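Local coordinates for Gp15 protein (Listeria phage PSA, PDB 6R5W) that serves as the receptor binding protein of a Listeria phage, a homotrimer that probably attaches the virion to the host cell surface, at residues 93-98 and 160-165. Sequence-based numbering, arbitrary orientation.
Sequences SGIVGK and GLDGII
The Asp162 carboxylate overlaps the backbone at Ser93 and Gly94, with OD1 nearest, accepting a hydrogen bond from Gly94 N at 3.0 Å. The N-H...O angle of 162° makes this bond nearly straight, although the donor meets OD1 from above the carboxylate plane, 43° out of it. Ser93 CA also lies close, 3.2 Å from Asp162 OD1. Segment 160-165 leaves strand geometry here: a type I beta turn runs from Leu161 to Ile164, closed by a 3.2 Å hydrogen bond from Ile164 N to Leu161 O, so OD1 appears to take the place Leu161 O would hold in a regular pair with Gly94. At the first residue of the turn, Leu161 N donates to Gly94 O at 2.8 Å, and Ile95 and Gly160 form an antiparallel non-hydrogen-bonded pair. The Leu161 N to Gly94 O bond and this bridge join strand 87-97 to the interrupted strand 159-167, neighbouring strands of an antiparallel sheet in the beta-rich C-terminal domain. At Gly94's backbone angles a CB would be jammed against the carbonyl O of Ser93. Leu161 CG sits anti to its carbonyl carbon (chi1 -56°); beyond it, CD1 meets Val96 CG1 at 4.2 Å, the side chains crossing at about a right angle. Leu77 and strand 146-152 pack against this pair. Across the trimer interface, Lys122 of the second subunit forms a salt bridge with Asp162 OD1, while Asp162 OD2 accepts a hydrogen bond from Leu123 N of that subunit.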
loop_
_atom_site.group_PDB
_atom_site.type_symbol
_atom_site.label_atom_id
_atom_site.label_comp_id
_atom_site.label_asym_id
_atom_site.label_seq_id
_atom_site.Cartn_x
_atom_site.Cartn_y
_atom_site.Cartn_z
ATOM N N SER A 93 -19.631 -5.098 -3.517
ATOM C CA SER A 93 -20.013 -5.462 -4.875
ATOM C C SER A 93 -21.312 -6.289 -4.836
ATOM O O SER A 93 -21.625 -6.962 -3.839
ATOM C CB SER A 93 -18.890 -6.302 -5.593
ATOM O OG SER A 93 -18.831 -7.560 -4.980
ATOM N N GLY A 94 -21.992 -6.292 -5.973
ATOM C CA GLY A 94 -23.180 -7.067 -6.179
ATOM C C GLY A 94 -24.386 -6.230 -6.552
ATOM O O GLY A 94 -24.318 -5.010 -6.681
ATOM N N ILE A 95 -25.506 -6.946 -6.815
ATOM C CA ILE A 95 -26.737 -6.349 -7.285
ATOM C C ILE A 95 -27.873 -7.012 -6.533
ATOM O O ILE A 95 -27.906 -8.245 -6.424
ATOM C CB ILE A 95 -26.927 -6.529 -8.790
ATOM C CG1 ILE A 95 -25.760 -5.888 -9.582
ATOM C CG2 ILE A 95 -28.281 -5.928 -9.299
ATOM C CD1 ILE A 95 -25.837 -6.183 -11.089
ATOM N N VAL A 96 -28.781 -6.206 -5.953
ATOM C CA VAL A 96 -29.919 -6.768 -5.203
ATOM C C VAL A 96 -31.179 -6.574 -6.047
ATOM O O VAL A 96 -31.341 -5.553 -6.750
ATOM C CB VAL A 96 -30.086 -6.153 -3.799
ATOM C CG1 VAL A 96 -28.895 -6.479 -2.964
ATOM C CG2 VAL A 96 -30.287 -4.615 -3.926
ATOM N N GLY A 97 -32.091 -7.546 -5.932
ATOM C CA GLY A 97 -33.399 -7.518 -6.558
ATOM C C GLY A 97 -34.530 -7.412 -5.516
ATOM O O GLY A 97 -34.351 -7.826 -4.357
ATOM N N LYS A 98 -35.673 -6.916 -5.975
ATOM C CA LYS A 98 -36.822 -6.669 -5.096
ATOM C C LYS A 98 -37.245 -7.928 -4.371
ATOM O O LYS A 98 -37.501 -7.906 -3.159
ATOM C CB LYS A 98 -37.952 -6.126 -5.924
ATOM C CG LYS A 98 -39.196 -5.681 -5.078
ATOM C CD LYS A 98 -40.297 -5.414 -6.031
ATOM C CE LYS A 98 -41.396 -4.601 -5.289
ATOM N NZ LYS A 98 -42.475 -4.251 -6.248
ATOM N N GLY A 160 -27.712 -1.607 -7.872
ATOM C CA GLY A 160 -26.323 -1.999 -7.710
ATOM C C GLY A 160 -25.674 -1.528 -6.417
ATOM O O GLY A 160 -26.002 -0.458 -5.906
ATOM N N LEU A 161 -24.754 -2.334 -5.889
ATOM C CA LEU A 161 -23.993 -1.985 -4.681
ATOM C C LEU A 161 -22.512 -1.697 -4.970
ATOM O O LEU A 161 -21.741 -1.442 -4.033
ATOM C CB LEU A 161 -24.062 -3.098 -3.652
ATOM C CG LEU A 161 -25.436 -3.573 -3.193
ATOM C CD1 LEU A 161 -25.275 -4.568 -2.111
ATOM C CD2 LEU A 161 -26.284 -2.394 -2.754
ATOM N N ASP A 162 -22.098 -1.736 -6.249
ATOM C CA ASP A 162 -20.691 -1.686 -6.618
ATOM C C ASP A 162 -20.015 -0.346 -6.349
ATOM O O ASP A 162 -18.793 -0.289 -6.440
ATOM C CB ASP A 162 -20.564 -2.051 -8.125
ATOM C CG ASP A 162 -21.127 -3.405 -8.418
ATOM O OD1 ASP A 162 -20.581 -4.348 -7.831
ATOM O OD2 ASP A 162 -22.134 -3.549 -9.204
ATOM N N GLY A 163 -20.741 0.724 -6.029
ATOM C CA GLY A 163 -20.143 1.994 -5.705
ATOM C C GLY A 163 -19.934 2.281 -4.228
ATOM O O GLY A 163 -19.447 3.346 -3.847
ATOM N N ILE A 164 -20.232 1.354 -3.355
ATOM C CA ILE A 164 -20.118 1.586 -1.922
ATOM C C ILE A 164 -18.690 1.224 -1.502
ATOM O O ILE A 164 -18.330 0.040 -1.402
ATOM C CB ILE A 164 -21.165 0.762 -1.162
ATOM C CG1 ILE A 164 -22.580 1.154 -1.618
ATOM C CG2 ILE A 164 -20.981 1.051 0.360
ATOM C CD1 ILE A 164 -23.580 0.244 -1.080
ATOM N N ILE A 165 -17.897 2.260 -1.194
ATOM C CA ILE A 165 -16.492 2.138 -0.806
ATOM C C ILE A 165 -16.264 3.033 0.388
ATOM O O ILE A 165 -16.714 4.185 0.371
ATOM C CB ILE A 165 -15.544 2.547 -1.942
ATOM C CG1 ILE A 165 -15.799 1.624 -3.115
ATOM C CG2 ILE A 165 -14.093 2.578 -1.440
ATOM C CD1 ILE A 165 -15.030 2.067 -4.381
#